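Long-range contacts in [4Fe-4S]-dependent U34-ARNt thiolase (Methanococcus maripaludis, PDB 6SCY), which probably transfers sulfur to a tRNA uridine, using ATP and a [4Fe-4S] cluster, and carries zinc sites besides: residues Lys36-Leu41 with Ile206-Ile212; Val178-Tyr182 with Ile262-Tyr266. All blocks are in the same frame, centred on the assembly; numbering follows the deposited sequence.

Contact 1 (Lys36-Leu41 with Ile206-Ile212); sequences KVRKTL and IKPLEKI
Val-37 and Pro-208 bring the two backbones together, their CA atoms 5.5 Å apart, where the last turns of a helix meet a loop folded into two overlapping type I beta turns, Lys-207 to Glu-210 and Leu-209 to Ile-212. Val-37 divides its two methyls: CG1, anti to the backbone N (chi1 169°), meets Pro-208 CB, while CG2 lies 3.6 Å from Pro-208 O and also meets Ile-212 CG1. Leu-41 CD2 touches both Pro-208 CG and Ile-206 CD1, 3.8 Å from each, and at the other end Ile-212 CD1 packs against Lys-36 CB at 3.7 Å. The polar link runs through one water. Thr-40 OG1 donates to Lys-36 O at 2.7 Å, tilted 31° from the carbonyl plane and on the face opposite to Thr-40 N, and accepts from the water; the water also donates to Pro-208 O and accepts from Lys-211 N at 2.8 Å. A valine in place of Thr-40 would probably leave this water without its helix-side partner and so break the bridge between the segments. The loop lies in the PP-loop family region, with the Pro-208 side chain about 5 Å from Gly-168, a predicted ATP-binding residue. Pro-208 and Leu-209 rest on Met-65 of helix 60-75, Val-37 on Tyr-72 of the same helix, while Ile-206 pairs through its backbone with Leu-165 and Ile-167, joining the parallel sheet.

Contact 2 (Val178-Tyr182 with Ile262-Tyr266); sequences VMMNY and IVRGY
Val-178 meets Ile-262 and Tyr-266 where helix 171-184 of the PP-loop (HUP-type) fold packs against helix 258-270. The short axes cross at 65° and approach to 10.7 Å, and the nearest CA atoms are those of Val-178 and Val-263. Both methyl groups of Val-178 meet Tyr-266, but in different ways. CG1, anti to the backbone N, reaches Ile-262 CG2 at 3.7 Å and also touches Tyr-266 CD1. CG2 lies over one face of the Tyr-266 ring, 4.1 Å from its centroid and 24° off the normal, a CH-pi contact displaced toward the rim. The same CG1 covers a face of the Tyr-182 ring, so this one valine serves two aromatic rings.

Tyr-182 comes to the Tyr-266 ring at its edge: Tyr-182 CE1 lies in the plane of the Tyr-266 ring, 3.8 Å from Tyr-266 CD1. The Tyr-182 hydroxyl continues past the ring to the backbone, where OH lies 3.7 Å from Tyr-266 CA and 4.0 Å from Gly-265 C; glycine at that position puts no side chain beside the hydroxyl.

Farther out, Tyr-266 also packs on Leu-190 of helix 188-192, and Tyr-182 stacks on an aromatic side chain of a neighbouring subunit, which places this contact near the subunit interface. Asn-181, whose ND2 makes a weak hydrogen bond to Asp-186 O, stands with its amide 89° to the Tyr-266 ring and brings OD1 to the ring edge, 3.6 Å from Tyr-266 CE1.

In the fold
From the N terminus, the chain passes the first zinc site and runs along helix 26-41, whose end supplies the first half of contact 1. That contact closes only after the strands 51-55, 80-87, 111-116 and 164-167 and helix 171-184 have been laid down, when the chain leaves strand 204-206. Helix 171-184 opens contact 2 inside this span, and helix 258-270 closes it beyond, so the two closures cross. Contact 1 ties the N-terminal helix to the edge of the parallel sheet; contact 2 ties helix 171-184, which follows strand 164-167, to helix 258-270. Their centres lie about 17 Å apart, joined where Lys-211 packs on Val-263.

Contact 1 (Lys36-Leu41 with Ile206-Ile212)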
loop_
_atom_site.group_PDB
_atom_site.type_symbol
_atom_site.label_atom_id
_atom_site.label_comp_id
_atom_site.label_asym_id
_atom_site.label_seq_id
_atom_site.Cartn_x
_atom_site.Cartn_y
_atom_site.Cartn_z
ATOM N N LYS A 36 -22.921 -0.203 -13.008
ATOM C CA LYS A 36 -21.720 0.110 -12.235
ATOM C C LYS A 36 -21.088 1.429 -12.682
ATOM O O LYS A 36 -20.584 2.165 -11.833
ATOM C CB LYS A 36 -20.705 -1.025 -12.364
ATOM C CG LYS A 36 -20.129 -1.504 -11.049
ATOM C CD LYS A 36 -19.392 -2.836 -11.262
ATOM C CE LYS A 36 -19.861 -3.995 -10.391
ATOM N NZ LYS A 36 -21.224 -4.478 -10.753
ATOM N N VAL A 37 -21.111 1.719 -14.012
ATOM C CA VAL A 37 -20.585 2.953 -14.622
ATOM C C VAL A 37 -21.504 4.120 -14.244
ATOM O O VAL A 37 -21.011 5.192 -13.898
ATOM C CB VAL A 37 -20.371 2.814 -16.160
ATOM C CG1 VAL A 37 -20.094 4.161 -16.823
ATOM C CG2 VAL A 37 -19.247 1.833 -16.474
ATOM N N ARG A 38 -22.833 3.887 -14.259
ATOM C CA ARG A 38 -23.862 4.856 -13.871
ATOM C C ARG A 38 -23.672 5.230 -12.396
ATOM O O ARG A 38 -23.864 6.388 -12.028
ATOM C CB ARG A 38 -25.264 4.273 -14.110
ATOM C CG ARG A 38 -26.381 5.311 -14.184
ATOM C CD ARG A 38 -27.731 4.693 -14.531
ATOM N NE ARG A 38 -27.842 4.359 -15.956
ATOM C CZ ARG A 38 -28.085 3.138 -16.431
ATOM N NH1 ARG A 38 -28.252 2.114 -15.599
ATOM N NH2 ARG A 38 -28.168 2.933 -17.740
ATOM N N LYS A 39 -23.260 4.250 -11.569
ATOM C CA LYS A 39 -22.983 4.398 -10.141
ATOM C C LYS A 39 -21.683 5.187 -9.932
ATOM O O LYS A 39 -21.648 6.046 -9.054
ATOM C CB LYS A 39 -22.890 3.011 -9.468
ATOM C CG LYS A 39 -23.128 3.028 -7.966
ATOM C CD LYS A 39 -23.375 1.629 -7.412
ATOM C CE LYS A 39 -24.047 1.662 -6.062
ATOM N NZ LYS A 39 -24.294 0.294 -5.536
ATOM N N THR A 40 -20.625 4.896 -10.736
ATOM C CA THR A 40 -19.312 5.563 -10.658
ATOM C C THR A 40 -19.406 7.072 -10.976
ATOM O O THR A 40 -18.819 7.884 -10.255
ATOM C CB THR A 40 -18.242 4.840 -11.519
ATOM O OG1 THR A 40 -18.246 3.444 -11.246
ATOM C CG2 THR A 40 -16.844 5.349 -11.256
ATOM N N LEU A 41 -20.152 7.436 -12.038
ATOM C CA LEU A 41 -20.324 8.818 -12.492
ATOM C C LEU A 41 -21.252 9.656 -11.606
ATOM O O LEU A 41 -20.899 10.785 -11.265
ATOM C CB LEU A 41 -20.788 8.863 -13.949
ATOM C CG LEU A 41 -19.882 8.206 -14.966
ATOM C CD1 LEU A 41 -20.640 7.886 -16.217
ATOM C CD2 LEU A 41 -18.689 9.080 -15.288
ATOM N N ILE A 206 -12.956 12.854 -14.788
ATOM C CA ILE A 206 -13.857 11.749 -14.438
ATOM C C ILE A 206 -13.365 10.458 -15.105
ATOM O O ILE A 206 -12.826 10.516 -16.208
ATOM C CB ILE A 206 -15.369 12.045 -14.711
ATOM C CG1 ILE A 206 -15.629 12.504 -16.169
ATOM C CG2 ILE A 206 -15.906 13.062 -13.712
ATOM C CD1 ILE A 206 -16.995 12.155 -16.766
ATOM N N LYS A 207 -13.498 9.309 -14.425
ATOM C CA LYS A 207 -13.084 8.007 -14.959
ATOM C C LYS A 207 -14.292 7.071 -14.916
ATOM O O LYS A 207 -14.567 6.482 -13.866
ATOM C CB LYS A 207 -11.894 7.417 -14.182
ATOM C CG LYS A 207 -10.578 8.119 -14.450
ATOM C CD LYS A 207 -9.772 8.279 -13.173
ATOM C CE LYS A 207 -8.900 9.508 -13.209
ATOM N NZ LYS A 207 -9.698 10.769 -13.202
ATOM N N PRO A 208 -15.077 6.966 -16.012
ATOM C CA PRO A 208 -16.257 6.092 -15.972
ATOM C C PRO A 208 -15.911 4.623 -15.758
ATOM O O PRO A 208 -16.639 3.937 -15.060
ATOM C CB PRO A 208 -16.933 6.341 -17.328
ATOM C CG PRO A 208 -16.343 7.625 -17.840
ATOM C CD PRO A 208 -14.942 7.618 -17.330
ATOM N N LEU A 209 -14.778 4.164 -16.300
ATOM C CA LEU A 209 -14.345 2.766 -16.209
ATOM C C LEU A 209 -13.581 2.399 -14.918
ATOM O O LEU A 209 -13.174 1.245 -14.768
ATOM C CB LEU A 209 -13.514 2.385 -17.459
ATOM C CG LEU A 209 -14.209 2.471 -18.843
ATOM C CD1 LEU A 209 -13.248 2.161 -19.936
ATOM C CD2 LEU A 209 -15.335 1.489 -18.959
ATOM N N GLU A 210 -13.416 3.365 -13.989
ATOM C CA GLU A 210 -12.670 3.287 -12.721
ATOM C C GLU A 210 -12.886 2.013 -11.873
ATOM O O GLU A 210 -11.992 1.618 -11.122
ATOM C CB GLU A 210 -12.987 4.526 -11.875
ATOM C CG GLU A 210 -11.903 4.925 -10.890
ATOM C CD GLU A 210 -12.263 6.076 -9.967
ATOM O OE1 GLU A 210 -11.609 6.207 -8.905
ATOM O OE2 GLU A 210 -13.194 6.846 -10.298
ATOM N N LYS A 211 -14.067 1.400 -11.969
ATOM C CA LYS A 211 -14.423 0.227 -11.171
ATOM C C LYS A 211 -14.688 -1.038 -12.000
ATOM O O LYS A 211 -15.153 -2.046 -11.452
ATOM C CB LYS A 211 -15.621 0.550 -10.248
ATOM C CG LYS A 211 -15.400 1.696 -9.251
ATOM C CD LYS A 211 -14.584 1.274 -8.034
ATOM C CE LYS A 211 -14.027 2.458 -7.284
ATOM N NZ LYS A 211 -12.811 3.009 -7.945
ATOM N N ILE A 212 -14.367 -1.002 -13.299
ATOM C CA ILE A 212 -14.558 -2.139 -14.195
ATOM C C ILE A 212 -13.174 -2.748 -14.471
ATOM O O ILE A 212 -12.313 -2.034 -14.979
ATOM C CB ILE A 212 -15.298 -1.725 -15.504
ATOM C CG1 ILE A 212 -16.576 -0.863 -15.248
ATOM C CG2 ILE A 212 -15.601 -2.923 -16.377
ATOM C CD1 ILE A 212 -17.785 -1.538 -14.585
HETATM O O HOH W 1 -16.531 2.220 -12.994
#

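Contact 2 (Val178-Tyr182 with Ile262-Tyr266)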
loop_
_atom_site.group_PDB
_atom_site.type_symbol
_atom_site.label_atom_id
_atom_site.label_comp_id
_atom_site.label_asym_id
_atom_site.label_seq_id
_atom_site.Cartn_x
_atom_site.Cartn_y
_atom_site.Cartn_z
ATOM N N VAL A 178 -2.001 2.996 -7.571
ATOM C CA VAL A 178 -2.130 3.108 -6.119
ATOM C C VAL A 178 -0.989 2.308 -5.494
ATOM O O VAL A 178 -0.236 2.856 -4.692
ATOM C CB VAL A 178 -3.532 2.648 -5.632
ATOM C CG1 VAL A 178 -3.545 2.379 -4.137
ATOM C CG2 VAL A 178 -4.606 3.666 -5.990
ATOM N N MET A 179 -0.826 1.042 -5.923
ATOM C CA MET A 179 0.221 0.130 -5.462
ATOM C C MET A 179 1.613 0.681 -5.760
ATOM O O MET A 179 2.498 0.528 -4.924
ATOM C CB MET A 179 0.036 -1.267 -6.076
ATOM C CG MET A 179 0.703 -2.383 -5.290
ATOM S SD MET A 179 -0.139 -2.816 -3.735
ATOM C CE MET A 179 0.260 -4.521 -3.650
ATOM N N MET A 180 1.803 1.333 -6.930
ATOM C CA MET A 180 3.076 1.947 -7.324
ATOM C C MET A 180 3.423 3.070 -6.343
ATOM O O MET A 180 4.540 3.107 -5.831
ATOM C CB MET A 180 3.017 2.483 -8.770
ATOM C CG MET A 180 3.256 1.421 -9.825
ATOM S SD MET A 180 3.045 1.998 -11.539
ATOM C CE MET A 180 4.591 2.809 -11.814
ATOM N N ASN A 181 2.428 3.936 -6.034
ATOM C CA ASN A 181 2.528 5.057 -5.094
ATOM C C ASN A 181 2.822 4.544 -3.671
ATOM O O ASN A 181 3.480 5.235 -2.893
ATOM C CB ASN A 181 1.235 5.896 -5.142
ATOM C CG ASN A 181 1.094 6.960 -4.075
ATOM O OD1 ASN A 181 0.490 6.741 -3.021
ATOM N ND2 ASN A 181 1.638 8.144 -4.328
ATOM N N TYR A 182 2.350 3.327 -3.350
ATOM C CA TYR A 182 2.561 2.663 -2.066
ATOM C C TYR A 182 4.001 2.136 -1.984
ATOM O O TYR A 182 4.695 2.455 -1.019
ATOM C CB TYR A 182 1.552 1.508 -1.884
ATOM C CG TYR A 182 0.140 1.877 -1.462
ATOM C CD1 TYR A 182 -0.182 3.176 -1.072
ATOM C CD2 TYR A 182 -0.862 0.918 -1.411
ATOM C CE1 TYR A 182 -1.471 3.509 -0.655
ATOM C CE2 TYR A 182 -2.147 1.233 -0.973
ATOM C CZ TYR A 182 -2.449 2.530 -0.602
ATOM O OH TYR A 182 -3.720 2.822 -0.176
ATOM N N ILE A 262 -7.819 -2.462 -2.546
ATOM C CA ILE A 262 -6.598 -1.660 -2.652
ATOM C C ILE A 262 -7.018 -0.217 -2.986
ATOM O O ILE A 262 -6.563 0.713 -2.318
ATOM C CB ILE A 262 -5.601 -2.241 -3.695
ATOM C CG1 ILE A 262 -5.002 -3.577 -3.215
ATOM C CG2 ILE A 262 -4.479 -1.249 -3.986
ATOM C CD1 ILE A 262 -4.400 -4.479 -4.341
ATOM N N VAL A 263 -7.927 -0.053 -3.983
ATOM C CA VAL A 263 -8.457 1.234 -4.450
ATOM C C VAL A 263 -9.344 1.892 -3.389
ATOM O O VAL A 263 -9.112 3.053 -3.056
ATOM C CB VAL A 263 -9.160 1.126 -5.830
ATOM C CG1 VAL A 263 -9.759 2.465 -6.259
ATOM C CG2 VAL A 263 -8.208 0.618 -6.896
ATOM N N ARG A 264 -10.340 1.163 -2.848
ATOM C CA ARG A 264 -11.245 1.682 -1.813
ATOM C C ARG A 264 -10.456 2.151 -0.583
ATOM O O ARG A 264 -10.869 3.105 0.083
ATOM C CB ARG A 264 -12.308 0.643 -1.415
ATOM C CG ARG A 264 -13.598 1.288 -0.906
ATOM C CD ARG A 264 -14.345 0.405 0.091
ATOM N NE ARG A 264 -15.294 1.169 0.914
ATOM C CZ ARG A 264 -16.598 1.259 0.675
ATOM N NH1 ARG A 264 -17.138 0.632 -0.363
ATOM N NH2 ARG A 264 -17.375 1.977 1.477
ATOM N N GLY A 265 -9.320 1.489 -0.337
ATOM C CA GLY A 265 -8.397 1.788 0.748
ATOM C C GLY A 265 -7.683 3.102 0.540
ATOM O O GLY A 265 -7.360 3.783 1.511
ATOM N N TYR A 266 -7.443 3.470 -0.724
ATOM C CA TYR A 266 -6.793 4.723 -1.104
ATOM C C TYR A 266 -7.807 5.869 -1.100
ATOM O O TYR A 266 -7.438 7.009 -0.814
ATOM C CB TYR A 266 -6.158 4.580 -2.492
ATOM C CG TYR A 266 -5.260 5.728 -2.888
ATOM C CD1 TYR A 266 -3.912 5.732 -2.547
ATOM C CD2 TYR A 266 -5.742 6.782 -3.661
ATOM C CE1 TYR A 266 -3.068 6.765 -2.944
ATOM C CE2 TYR A 266 -4.911 7.827 -4.055
ATOM C CZ TYR A 266 -3.575 7.814 -3.694
ATOM O OH TYR A 266 -2.743 8.832 -4.089
#